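PDB 3OF7: guanine nucleotide exchange factor SRM1 from Saccharomyces cerevisiae, which promotes the exchange of GDP for GTP on the small GTPases GSP1 and GSP2, binds chromatin and controls RNA metabolism and nuclear transport. Local coordinates for residues 22-27 with 68-73; 28-33 with 56-61; 150-155 with 207-212; 378-383 with 431-436. All coordinates share one frame; numbering follows the deposited sequence.

Contact 1: 22-27 with 68-73; sequences MYLSVQ and KIISFA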
loop_
_atom_site.group_PDB
_atom_site.type_symbol
_atom_site.label_atom_id
_atom_site.label_comp_id
_atom_site.label_asym_id
_atom_site.label_seq_id
_atom_site.Cartn_x
_atom_site.Cartn_y
_atom_site.Cartn_z
ATOM N N MET A 22 7.036 -10.041 -4.601
ATOM C CA MET A 22 5.936 -9.169 -4.201
ATOM C C MET A 22 5.901 -7.866 -4.985
ATOM O O MET A 22 4.825 -7.289 -5.182
ATOM C CB MET A 22 6.010 -8.840 -2.704
ATOM C CG MET A 22 5.656 -9.985 -1.770
ATOM S SD MET A 22 5.520 -9.388 -0.068
ATOM C CE MET A 22 7.213 -8.921 0.231
ATOM N N TYR A 23 7.066 -7.404 -5.435
ATOM C CA TYR A 23 7.162 -6.051 -5.980
ATOM C C TYR A 23 7.423 -5.943 -7.471
ATOM O O TYR A 23 6.896 -5.043 -8.119
ATOM C CB TYR A 23 8.189 -5.225 -5.201
ATOM C CG TYR A 23 7.865 -5.142 -3.731
ATOM C CD1 TYR A 23 6.633 -4.643 -3.295
ATOM C CD2 TYR A 23 8.788 -5.562 -2.767
ATOM C CE1 TYR A 23 6.329 -4.566 -1.938
ATOM C CE2 TYR A 23 8.489 -5.487 -1.400
ATOM C CZ TYR A 23 7.263 -4.989 -1.000
ATOM O OH TYR A 23 6.967 -4.911 0.340
ATOM N N LEU A 24 8.233 -6.848 -8.010
ATOM C CA LEU A 24 8.661 -6.742 -9.399
ATOM C C LEU A 24 8.026 -7.819 -10.270
ATOM O O LEU A 24 8.088 -9.015 -9.951
ATOM C CB LEU A 24 10.193 -6.808 -9.499
ATOM C CG LEU A 24 11.013 -5.874 -8.597
ATOM C CD1 LEU A 24 12.513 -6.099 -8.809
ATOM C CD2 LEU A 24 10.648 -4.398 -8.799
ATOM N N SER A 25 7.402 -7.388 -11.358
ATOM C CA SER A 25 6.907 -8.305 -12.359
ATOM C C SER A 25 8.038 -8.624 -13.344
ATOM O O SER A 25 8.824 -7.737 -13.708
ATOM C CB SER A 25 5.716 -7.684 -13.082
ATOM O OG SER A 25 5.242 -8.531 -14.104
ATOM N N VAL A 26 8.134 -9.884 -13.764
ATOM C CA VAL A 26 9.130 -10.257 -14.787
ATOM C C VAL A 26 8.719 -9.686 -16.148
ATOM O O VAL A 26 9.561 -9.236 -16.927
ATOM C CB VAL A 26 9.353 -11.791 -14.865
ATOM C CG1 VAL A 26 10.421 -12.142 -15.923
ATOM C CG2 VAL A 26 9.755 -12.343 -13.507
ATOM N N GLN A 27 7.416 -9.677 -16.411
ATOM C CA GLN A 27 6.874 -9.167 -17.662
ATOM C C GLN A 27 6.451 -7.713 -17.509
ATOM O O GLN A 27 5.898 -7.344 -16.471
ATOM C CB GLN A 27 5.636 -9.965 -18.070
ATOM C CG GLN A 27 5.718 -11.468 -17.889
ATOM C CD GLN A 27 4.359 -12.125 -18.083
ATOM O OE1 GLN A 27 3.845 -12.175 -19.193
ATOM N NE2 GLN A 27 3.769 -12.623 -16.997
ATOM N N LYS A 68 7.025 0.073 -20.488
ATOM C CA LYS A 68 7.504 -1.200 -19.918
ATOM C C LYS A 68 7.566 -1.175 -18.389
ATOM O O LYS A 68 8.585 -1.527 -17.767
ATOM C CB LYS A 68 8.858 -1.618 -20.515
ATOM C CG LYS A 68 8.844 -1.761 -22.044
ATOM C CD LYS A 68 10.211 -2.183 -22.575
ATOM C CE LYS A 68 10.169 -2.442 -24.082
ATOM N NZ LYS A 68 11.546 -2.646 -24.636
ATOM N N ILE A 69 6.453 -0.769 -17.793
ATOM C CA ILE A 69 6.324 -0.732 -16.341
ATOM C C ILE A 69 6.315 -2.152 -15.764
ATOM O O ILE A 69 5.575 -3.019 -16.242
ATOM C CB ILE A 69 5.048 0.031 -15.923
ATOM C CG1 ILE A 69 5.081 1.479 -16.449
ATOM C CG2 ILE A 69 4.847 -0.025 -14.391
ATOM C CD1 ILE A 69 6.357 2.282 -16.070
ATOM N N ILE A 70 7.151 -2.379 -14.745
ATOM C CA ILE A 70 7.222 -3.678 -14.068
ATOM C C ILE A 70 6.944 -3.619 -12.551
ATOM O O ILE A 70 6.936 -4.649 -11.880
ATOM C CB ILE A 70 8.585 -4.380 -14.336
ATOM C CG1 ILE A 70 9.755 -3.411 -14.149
ATOM C CG2 ILE A 70 8.624 -4.925 -15.762
ATOM C CD1 ILE A 70 10.242 -3.252 -12.729
ATOM N N SER A 71 6.728 -2.415 -12.016
ATOM C CA SER A 71 6.358 -2.256 -10.596
ATOM C C SER A 71 5.664 -0.926 -10.407
ATOM O O SER A 71 5.877 -0.002 -11.168
ATOM C CB SER A 71 7.598 -2.268 -9.689
ATOM O OG SER A 71 7.225 -2.483 -8.321
ATOM N N PHE A 72 4.864 -0.823 -9.362
ATOM C CA PHE A 72 4.349 0.484 -8.956
ATOM C C PHE A 72 3.998 0.502 -7.480
ATOM O O PHE A 72 3.789 -0.545 -6.866
ATOM C CB PHE A 72 3.171 0.942 -9.848
ATOM C CG PHE A 72 2.000 -0.008 -9.856
ATOM C CD1 PHE A 72 1.057 0.018 -8.828
ATOM C CD2 PHE A 72 1.840 -0.933 -10.895
ATOM C CE1 PHE A 72 -0.033 -0.860 -8.821
ATOM C CE2 PHE A 72 0.747 -1.813 -10.906
ATOM C CZ PHE A 72 -0.188 -1.777 -9.856
ATOM N N ALA A 73 3.973 1.701 -6.905
ATOM C CA ALA A 73 3.680 1.879 -5.488
ATOM C C ALA A 73 2.695 3.018 -5.403
ATOM O O ALA A 73 2.983 4.126 -5.850
ATOM C CB ALA A 73 4.962 2.205 -4.692
#
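The hydroxyl of S71 donates a hydrogen bond to the carbonyl of Y23, with OG only 2.6 Å from Y23 O. The donor stands above the carbonyl plane, 42° out of it. With OG anti to the backbone N (chi1 -164°), the hydroxyl extends from strand 69-73 to the backbone of Y23. Next to it, a straight backbone bond runs from S25 N to I70 O over 2.8 Å, its N-H...O angle 174°. I70 and S71 form a classic beta bulge opposite L82 of strand 78-83; there both backbones bond to that single residue, while the carbonyl of I70 is taken up by the 22-27 segment.

The aliphatic groups fill in around these two bonds. L24 lays its CD2 methyl against S71 CB at 3.8 Å, and the same methyl meets I70 CD1 at 4.1 Å. The branch carbon of I70 lies against the backbone of S25, its CB 3.4 Å from S25 O, and its CG2 methyl reaches Q27 O at 3.7 Å. S25 OG donates to Q27 O at 2.7 Å, in the carbonyl plane and on a lone pair, which ties S25 to Q27 within the loop. The phenol of Y23 is directed elsewhere: its OH is hydrogen-bonded to Q208 NE2, and its ring touches Q152.

The chemistry is thus mostly backbone recognition: one serine hydroxyl and one peptide N-H fix the N-terminal segment to the bulged inner strand of a propeller blade, and the leucine and isoleucine methyls pack beside them.

Contact 2: 28-33 with 56-61; sequences PLDIFC and PRLNPF
N59 reaches the 28-33 segment with both its backbone and its side chain. Its N donates to I31 O at 2.7 Å, and its ND2 donates to C33 SG over a long 3.6 Å, the sulfur lying in the amide plane. ND2 also serves G43 O, and OD1 accepts F61 N at 2.9 Å, an Asx turn. An alanine here would probably leave F61 N, G43 O and the C33 sulfur without these mates and set the turn after the strand free to move. In the antiparallel pair C33 and R57, each N is bonded to the other's O, both at 3.0 Å. A water accepts from I31 N and lies 2.8 Å from N59 O, to which it can donate.

F32 and L58, the neighbouring non-hydrogen-bonded pair, cross obliquely, F32 CE1 lying 3.7 Å from L58 CD1. That methyl also touches D30 CB; the carboxylate of D30 is occupied by a salt bridge to R64 and a hydrogen bond to H432. The guanidinium of R57 bonds N50.

Strand 56-58 is thereby the edge of a blade whose next strand, 30-34, pairs with C-terminal strand 443-450. Such mixing of chain ends in one sheet is the Velcro-like closure of a beta-propeller.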
loop_
_atom_site.group_PDB
_atom_site.type_symbol
_atom_site.label_atom_id
_atom_site.label_comp_id
_atom_site.label_asym_id
_atom_site.label_seq_id
_atom_site.Cartn_x
_atom_site.Cartn_y
_atom_site.Cartn_z
ATOM N N PRO A 28 6.674 -6.889 -18.552
ATOM C CA PRO A 28 6.116 -5.534 -18.533
ATOM C C PRO A 28 4.585 -5.610 -18.542
ATOM O O PRO A 28 4.016 -6.590 -19.047
ATOM C CB PRO A 28 6.665 -4.904 -19.817
ATOM C CG PRO A 28 6.955 -6.069 -20.711
ATOM C CD PRO A 28 7.414 -7.161 -19.800
ATOM N N LEU A 29 3.936 -4.594 -17.980
ATOM C CA LEU A 29 2.510 -4.672 -17.661
ATOM C C LEU A 29 1.665 -3.633 -18.382
ATOM O O LEU A 29 2.095 -2.493 -18.565
ATOM C CB LEU A 29 2.313 -4.480 -16.145
ATOM C CG LEU A 29 3.004 -5.457 -15.195
ATOM C CD1 LEU A 29 3.054 -4.887 -13.769
ATOM C CD2 LEU A 29 2.344 -6.832 -15.219
ATOM N N ASP A 30 0.454 -4.026 -18.770
ATOM C CA ASP A 30 -0.602 -3.054 -19.036
ATOM C C ASP A 30 -0.992 -2.466 -17.677
ATOM O O ASP A 30 -1.254 -3.210 -16.732
ATOM C CB ASP A 30 -1.824 -3.735 -19.662
ATOM C CG ASP A 30 -1.599 -4.135 -21.111
ATOM O OD1 ASP A 30 -0.807 -3.465 -21.818
ATOM O OD2 ASP A 30 -2.229 -5.119 -21.535
ATOM N N ILE A 31 -1.015 -1.143 -17.581
ATOM C CA ILE A 31 -1.398 -0.453 -16.339
ATOM C C ILE A 31 -2.821 0.105 -16.455
ATOM O O ILE A 31 -3.156 0.761 -17.435
ATOM C CB ILE A 31 -0.390 0.694 -15.994
ATOM C CG1 ILE A 31 1.047 0.158 -15.879
ATOM C CG2 ILE A 31 -0.821 1.478 -14.723
ATOM C CD1 ILE A 31 1.260 -0.921 -14.815
ATOM N N PHE A 32 -3.645 -0.159 -15.443
ATOM C CA PHE A 32 -5.021 0.315 -15.400
ATOM C C PHE A 32 -5.226 1.181 -14.169
ATOM O O PHE A 32 -4.702 0.869 -13.105
ATOM C CB PHE A 32 -5.990 -0.864 -15.323
ATOM C CG PHE A 32 -5.862 -1.821 -16.467
ATOM C CD1 PHE A 32 -6.582 -1.617 -17.644
ATOM C CD2 PHE A 32 -5.005 -2.910 -16.380
ATOM C CE1 PHE A 32 -6.455 -2.500 -18.720
ATOM C CE2 PHE A 32 -4.879 -3.799 -17.446
ATOM C CZ PHE A 32 -5.602 -3.595 -18.611
ATOM N N CYS A 33 -6.015 2.239 -14.319
ATOM C CA CYS A 33 -6.299 3.168 -13.229
ATOM C C CYS A 33 -7.792 3.450 -13.174
ATOM O O CYS A 33 -8.469 3.494 -14.219
ATOM C CB CYS A 33 -5.539 4.484 -13.449
ATOM S SG CYS A 33 -3.734 4.329 -13.496
ATOM N N PRO A 56 -11.780 0.008 -14.394
ATOM C CA PRO A 56 -10.368 0.023 -14.780
ATOM C C PRO A 56 -10.160 0.522 -16.206
ATOM O O PRO A 56 -10.750 -0.014 -17.147
ATOM C CB PRO A 56 -9.959 -1.450 -14.660
ATOM C CG PRO A 56 -10.820 -1.967 -13.558
ATOM C CD PRO A 56 -12.147 -1.263 -13.736
ATOM N N ARG A 57 -9.336 1.555 -16.343
ATOM C CA ARG A 57 -9.083 2.195 -17.621
ATOM C C ARG A 57 -7.620 1.996 -17.985
ATOM O O ARG A 57 -6.727 2.340 -17.201
ATOM C CB ARG A 57 -9.418 3.687 -17.519
ATOM C CG ARG A 57 -9.072 4.519 -18.760
ATOM C CD ARG A 57 -10.208 4.514 -19.787
ATOM N NE ARG A 57 -11.459 5.025 -19.223
ATOM C CZ ARG A 57 -11.756 6.313 -19.080
ATOM N NH1 ARG A 57 -10.898 7.255 -19.466
ATOM N NH2 ARG A 57 -12.918 6.663 -18.552
ATOM N N LEU A 58 -7.371 1.436 -19.166
ATOM C CA LEU A 58 -5.995 1.240 -19.626
ATOM C C LEU A 58 -5.280 2.587 -19.693
ATOM O O LEU A 58 -5.779 3.525 -20.305
ATOM C CB LEU A 58 -5.986 0.540 -20.988
ATOM C CG LEU A 58 -4.605 0.282 -21.596
ATOM C CD1 LEU A 58 -3.857 -0.797 -20.812
ATOM C CD2 LEU A 58 -4.747 -0.112 -23.070
ATOM N N ASN A 59 -4.124 2.695 -19.035
ATOM C CA ASN A 59 -3.419 3.963 -18.995
ATOM C C ASN A 59 -2.565 4.124 -20.255
ATOM O O ASN A 59 -1.590 3.377 -20.439
ATOM C CB ASN A 59 -2.564 4.080 -17.724
ATOM C CG ASN A 59 -2.066 5.487 -17.490
ATOM O OD1 ASN A 59 -1.515 6.118 -18.395
ATOM N ND2 ASN A 59 -2.260 5.995 -16.269
ATOM N N PRO A 60 -2.932 5.092 -21.130
ATOM C CA PRO A 60 -2.236 5.215 -22.414
ATOM C C PRO A 60 -0.867 5.892 -22.310
ATOM O O PRO A 60 -0.110 5.877 -23.277
ATOM C CB PRO A 60 -3.197 6.061 -23.256
ATOM C CG PRO A 60 -3.902 6.933 -22.260
ATOM C CD PRO A 60 -3.961 6.141 -20.955
ATOM N N PHE A 61 -0.553 6.471 -21.153
ATOM C CA PHE A 61 0.747 7.121 -20.938
ATOM C C PHE A 61 1.816 6.140 -20.443
ATOM O O PHE A 61 2.993 6.499 -20.290
ATOM C CB PHE A 61 0.591 8.310 -19.984
ATOM C CG PHE A 61 -0.402 9.325 -20.463
ATOM C CD1 PHE A 61 -0.104 10.145 -21.555
ATOM C CD2 PHE A 61 -1.650 9.438 -19.861
ATOM C CE1 PHE A 61 -1.032 11.073 -22.028
ATOM C CE2 PHE A 61 -2.588 10.374 -20.324
ATOM C CZ PHE A 61 -2.272 11.193 -21.408
HETATM O O HOH W 1 -0.674 0.829 -19.838
#

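Contact 3: 150-155 with 207-212; sequences VVQLAA and VQLAPG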
loop_
_atom_site.group_PDB
_atom_site.type_symbol
_atom_site.label_atom_id
_atom_site.label_comp_id
_atom_site.label_asym_id
_atom_site.label_seq_id
_atom_site.Cartn_x
_atom_site.Cartn_y
_atom_site.Cartn_z
ATOM N N VAL A 150 16.653 0.132 -8.790
ATOM C CA VAL A 150 15.602 0.183 -7.778
ATOM C C VAL A 150 14.996 -1.211 -7.614
ATOM O O VAL A 150 14.679 -1.873 -8.607
ATOM C CB VAL A 150 14.490 1.172 -8.173
ATOM C CG1 VAL A 150 13.350 1.159 -7.143
ATOM C CG2 VAL A 150 15.055 2.589 -8.358
ATOM N N VAL A 151 14.833 -1.651 -6.372
ATOM C CA VAL A 151 14.181 -2.936 -6.094
ATOM C C VAL A 151 12.804 -2.768 -5.458
ATOM O O VAL A 151 11.992 -3.688 -5.488
ATOM C CB VAL A 151 15.054 -3.891 -5.236
ATOM C CG1 VAL A 151 16.398 -4.170 -5.932
ATOM C CG2 VAL A 151 15.270 -3.330 -3.829
ATOM N N GLN A 152 12.540 -1.593 -4.891
ATOM C CA GLN A 152 11.209 -1.299 -4.347
ATOM C C GLN A 152 10.923 0.198 -4.314
ATOM O O GLN A 152 11.795 0.991 -3.974
ATOM C CB GLN A 152 11.024 -1.891 -2.941
ATOM C CG GLN A 152 9.557 -1.878 -2.480
ATOM C CD GLN A 152 9.352 -2.213 -1.010
ATOM O OE1 GLN A 152 10.254 -2.707 -0.331
ATOM N NE2 GLN A 152 8.141 -1.948 -0.512
ATOM N N LEU A 153 9.690 0.562 -4.663
ATOM C CA LEU A 153 9.201 1.927 -4.509
ATOM C C LEU A 153 8.205 1.977 -3.351
ATOM O O LEU A 153 7.599 0.972 -3.004
ATOM C CB LEU A 153 8.566 2.432 -5.816
ATOM C CG LEU A 153 9.511 2.646 -7.008
ATOM C CD1 LEU A 153 8.710 2.929 -8.274
ATOM C CD2 LEU A 153 10.470 3.794 -6.734
ATOM N N ALA A 154 8.067 3.143 -2.723
ATOM C CA ALA A 154 7.068 3.329 -1.676
ATOM C C ALA A 154 6.559 4.756 -1.690
ATOM O O ALA A 154 7.325 5.705 -1.895
ATOM C CB ALA A 154 7.624 2.981 -0.314
ATOM N N ALA A 155 5.259 4.905 -1.484
ATOM C CA ALA A 155 4.647 6.218 -1.520
ATOM C C ALA A 155 3.673 6.314 -0.359
ATOM O O ALA A 155 2.828 5.421 -0.173
ATOM C CB ALA A 155 3.926 6.444 -2.858
ATOM N N VAL A 207 16.333 -3.723 3.211
ATOM C CA VAL A 207 15.806 -4.787 2.345
ATOM C C VAL A 207 14.325 -4.614 1.963
ATOM O O VAL A 207 13.870 -5.172 0.959
ATOM C CB VAL A 207 16.024 -6.191 2.971
ATOM C CG1 VAL A 207 17.517 -6.443 3.223
ATOM C CG2 VAL A 207 15.206 -6.371 4.265
ATOM N N GLN A 208 13.583 -3.840 2.757
ATOM C CA GLN A 208 12.145 -3.670 2.525
ATOM C C GLN A 208 11.604 -2.352 3.071
ATOM O O GLN A 208 12.065 -1.860 4.108
ATOM C CB GLN A 208 11.354 -4.827 3.131
ATOM C CG GLN A 208 9.930 -4.942 2.578
ATOM C CD GLN A 208 9.020 -5.809 3.413
ATOM O OE1 GLN A 208 9.378 -6.260 4.506
ATOM N NE2 GLN A 208 7.819 -6.046 2.902
ATOM N N LEU A 209 10.613 -1.809 2.367
ATOM C CA LEU A 209 9.925 -0.583 2.782
ATOM C C LEU A 209 8.473 -0.881 3.133
ATOM O O LEU A 209 7.890 -1.830 2.599
ATOM C CB LEU A 209 9.974 0.459 1.661
ATOM C CG LEU A 209 11.294 0.694 0.923
ATOM C CD1 LEU A 209 11.095 1.645 -0.251
ATOM C CD2 LEU A 209 12.366 1.255 1.861
ATOM N N ALA A 210 7.893 -0.081 4.027
ATOM C CA ALA A 210 6.437 -0.129 4.267
ATOM C C ALA A 210 5.896 1.284 4.526
ATOM O O ALA A 210 6.088 1.827 5.622
ATOM C CB ALA A 210 6.100 -1.064 5.434
ATOM N N PRO A 211 5.239 1.891 3.513
ATOM C CA PRO A 211 4.715 3.249 3.655
ATOM C C PRO A 211 3.383 3.325 4.392
ATOM O O PRO A 211 2.511 2.472 4.214
ATOM C CB PRO A 211 4.524 3.710 2.209
ATOM C CG PRO A 211 4.284 2.444 1.435
ATOM C CD PRO A 211 5.089 1.377 2.134
ATOM N N GLY A 212 3.236 4.342 5.232
ATOM C CA GLY A 212 1.937 4.631 5.835
ATOM C C GLY A 212 1.339 5.868 5.207
ATOM O O GLY A 212 1.563 6.145 4.029
HETATM O O HOH W 2 11.895 -4.965 -1.020
HETATM O O HOH W 3 0.880 4.299 1.423
#
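Q152 reaches across to L209 between the first strands of two neighbouring blades of the RCC1 beta-propeller. Strands 150-155 and 207-211 run 17° apart with axes 6.4 Å from each other, and the hydrogen bonds that join them directly come from this side chain. Its CB points toward the other strand; CG lies anti to the backbone N (chi1 -167°), and the extended chain then carries CD to the L209 backbone, 3.6 Å from L209 N. At the tip the amide grips both polar atoms of that residue's backbone: OE1 accepts L209 N at 2.9 Å, and NE2 donates to L209 O at 3.1 Å, approaching from above the carbonyl plane. OE1 accepts a second hydrogen bond, from a water that also donates to V207 O, so the carboxamide is held against turning at both ends. A leucine in its place would probably leave L209 N and O without these mates and the water with one anchor fewer.

L209 slides past the glutamine in the opposite direction and puts its CD1 on A154 CB at 3.7 Å. Both chains are bulged at this level, V151 and Q152 facing L163, V207 and Q208 facing L219. Further along, P211 packs its ring on the same alanine, CG 3.8 Å from A154 CB, and its CB lies 3.4 Å from A155 O; a water 2.8 Å from that oxygen can donate to it.

Contact 4: 378-383 with 431-436; sequences KFKSVA and DHNIIL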
loop_
_atom_site.group_PDB
_atom_site.type_symbol
_atom_site.label_atom_id
_atom_site.label_comp_id
_atom_site.label_asym_id
_atom_site.label_seq_id
_atom_site.Cartn_x
_atom_site.Cartn_y
_atom_site.Cartn_z
ATOM N N LYS A 378 -9.575 -18.162 -3.489
ATOM C CA LYS A 378 -8.245 -18.042 -2.911
ATOM C C LYS A 378 -7.545 -16.842 -3.541
ATOM O O LYS A 378 -7.615 -16.647 -4.763
ATOM C CB LYS A 378 -7.441 -19.326 -3.149
ATOM C CG LYS A 378 -8.059 -20.575 -2.519
ATOM C CD LYS A 378 -7.782 -20.651 -1.019
ATOM C CE LYS A 378 -8.527 -21.817 -0.359
ATOM N NZ LYS A 378 -7.926 -22.193 0.956
ATOM N N PHE A 379 -6.900 -16.024 -2.710
ATOM C CA PHE A 379 -6.200 -14.835 -3.207
ATOM C C PHE A 379 -4.690 -14.998 -3.189
ATOM O O PHE A 379 -4.145 -15.666 -2.321
ATOM C CB PHE A 379 -6.582 -13.582 -2.416
ATOM C CG PHE A 379 -8.042 -13.226 -2.507
ATOM C CD1 PHE A 379 -8.847 -13.256 -1.374
ATOM C CD2 PHE A 379 -8.610 -12.854 -3.726
ATOM C CE1 PHE A 379 -10.212 -12.916 -1.451
ATOM C CE2 PHE A 379 -9.962 -12.512 -3.811
ATOM C CZ PHE A 379 -10.762 -12.543 -2.671
ATOM N N LYS A 380 -4.019 -14.355 -4.139
ATOM C CA LYS A 380 -2.563 -14.391 -4.194
ATOM C C LYS A 380 -1.890 -13.061 -3.811
ATOM O O LYS A 380 -0.724 -13.050 -3.439
ATOM C CB LYS A 380 -2.063 -14.927 -5.548
ATOM C CG LYS A 380 -2.492 -14.121 -6.771
ATOM C CD LYS A 380 -1.842 -14.689 -8.031
ATOM C CE LYS A 380 -2.144 -13.842 -9.251
ATOM N NZ LYS A 380 -1.266 -14.216 -10.429
ATOM N N SER A 381 -2.624 -11.950 -3.909
ATOM C CA SER A 381 -2.139 -10.649 -3.426
ATOM C C SER A 381 -3.315 -9.764 -3.027
ATOM O O SER A 381 -4.449 -10.004 -3.433
ATOM C CB SER A 381 -1.269 -9.931 -4.473
ATOM O OG SER A 381 -2.045 -9.483 -5.582
ATOM N N VAL A 382 -3.034 -8.743 -2.227
ATOM C CA VAL A 382 -4.073 -7.855 -1.714
ATOM C C VAL A 382 -3.501 -6.440 -1.579
ATOM O O VAL A 382 -2.308 -6.271 -1.340
ATOM C CB VAL A 382 -4.645 -8.403 -0.368
ATOM C CG1 VAL A 382 -3.567 -8.475 0.725
ATOM C CG2 VAL A 382 -5.861 -7.611 0.106
ATOM N N ALA A 383 -4.361 -5.436 -1.756
ATOM C CA ALA A 383 -3.987 -4.049 -1.548
ATOM C C ALA A 383 -5.153 -3.335 -0.881
ATOM O O ALA A 383 -6.303 -3.732 -1.042
ATOM C CB ALA A 383 -3.648 -3.386 -2.863
ATOM N N ASP A 431 -10.085 -10.196 -19.840
ATOM C CA ASP A 431 -9.216 -11.256 -20.339
ATOM C C ASP A 431 -7.747 -11.025 -19.961
ATOM O O ASP A 431 -6.820 -11.536 -20.611
ATOM C CB ASP A 431 -9.411 -11.433 -21.847
ATOM C CG ASP A 431 -10.821 -11.874 -22.193
ATOM O OD1 ASP A 431 -11.368 -12.742 -21.484
ATOM O OD2 ASP A 431 -11.390 -11.355 -23.176
ATOM N N HIS A 432 -7.544 -10.247 -18.898
ATOM C CA HIS A 432 -6.196 -10.005 -18.386
ATOM C C HIS A 432 -5.912 -10.861 -17.176
ATOM O O HIS A 432 -6.807 -11.156 -16.376
ATOM C CB HIS A 432 -5.997 -8.535 -18.006
ATOM C CG HIS A 432 -5.525 -7.677 -19.134
ATOM N ND1 HIS A 432 -6.339 -7.313 -20.185
ATOM C CD2 HIS A 432 -4.324 -7.096 -19.368
ATOM C CE1 HIS A 432 -5.658 -6.552 -21.022
ATOM N NE2 HIS A 432 -4.435 -6.397 -20.544
ATOM N N ASN A 433 -4.643 -11.240 -17.062
ATOM C CA ASN A 433 -4.086 -11.854 -15.886
ATOM C C ASN A 433 -3.545 -10.697 -15.034
ATOM O O ASN A 433 -2.509 -10.132 -15.350
ATOM C CB ASN A 433 -2.957 -12.794 -16.339
ATOM C CG ASN A 433 -2.460 -13.702 -15.241
ATOM O OD1 ASN A 433 -1.267 -14.048 -15.192
ATOM N ND2 ASN A 433 -3.360 -14.115 -14.368
ATOM N N ILE A 434 -4.271 -10.321 -13.983
ATOM C CA ILE A 434 -3.850 -9.212 -13.109
ATOM C C ILE A 434 -2.706 -9.695 -12.216
ATOM O O ILE A 434 -2.822 -10.738 -11.564
ATOM C CB ILE A 434 -5.028 -8.658 -12.254
ATOM C CG1 ILE A 434 -6.144 -8.089 -13.157
ATOM C CG2 ILE A 434 -4.541 -7.590 -11.242
ATOM C CD1 ILE A 434 -5.694 -6.942 -14.094
ATOM N N ILE A 435 -1.612 -8.937 -12.205
ATOM C CA ILE A 435 -0.379 -9.350 -11.517
ATOM C C ILE A 435 -0.136 -8.513 -10.254
ATOM O O ILE A 435 0.196 -9.062 -9.189
ATOM C CB ILE A 435 0.856 -9.264 -12.470
ATOM C CG1 ILE A 435 0.618 -10.019 -13.789
ATOM C CG2 ILE A 435 2.143 -9.775 -11.787
ATOM C CD1 ILE A 435 0.345 -11.496 -13.622
ATOM N N LEU A 436 -0.307 -7.196 -10.372
ATOM C CA LEU A 436 -0.053 -6.278 -9.258
ATOM C C LEU A 436 -1.253 -5.370 -9.033
ATOM O O LEU A 436 -1.934 -4.999 -9.984
ATOM C CB LEU A 436 1.195 -5.426 -9.533
ATOM C CG LEU A 436 2.552 -6.121 -9.722
ATOM C CD1 LEU A 436 3.612 -5.093 -10.154
ATOM C CD2 LEU A 436 3.021 -6.866 -8.473
HETATM O O HOH W 4 -1.087 -11.060 -7.630
#
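K380, I435 and S381 contribute most of the buried surface in this light contact between two adjoining blades of the beta-propeller, the inner strand 379-384 of one facing the inner strand 432-439 of the other. No direct hydrogen bond joins the two segments. K380 sets its CG between the backbone N and the carbonyl carbon (chi1 60°), and the rest of the chain runs extended to the neighbouring strand. Its CE comes within 3.9 Å of I434 O and its NZ within 4.0 Å, a distance too long for a bond. I434 O is buried here and has no partner in the model, so the nearby ammonium would probably offer it some electrostatic compensation.

The amine also has N433 ND2 and I435 CD1 near it, each at 4.5 Å, which makes this end of the contact a loose meeting of a charge with an amide and a methyl. The backbone of K380 is held separately, its O accepting from R316 NE.

The bond from CA to CB of I435 leads away from the 378-383 segment, and its side chain touches L29; its carbonyl is what meets S381, through water. With L436 it forms a classic beta bulge opposite G447. S381 OG lies 4.3 Å from I435 O, and one water bridges the two: it lies 2.8 Å from S381 OG and donates to I435 O, also at 2.8 Å.

How the contacts relate
Contact 1 is the hub, its centre about 13 Å from the centre of each of the others. Along the chain, contact 2 is nested inside the loop that contact 1 closes, and contacts 3 and 4 follow in series. Contacts 2 and 4 reach the same four-stranded sheet, which combines strands 30-34 and 56-58 with 432-439 and 443-450. Contacts 3 and 4 each join neighbouring blades; their centres lie about 20 Å apart, their nearest atoms about 10 Å. The N-terminal segment 22-27 touches parts of contacts 3 and 4 as well as strand 69-74, so it links several inner strands of the propeller, while contact 2 helps close its ring.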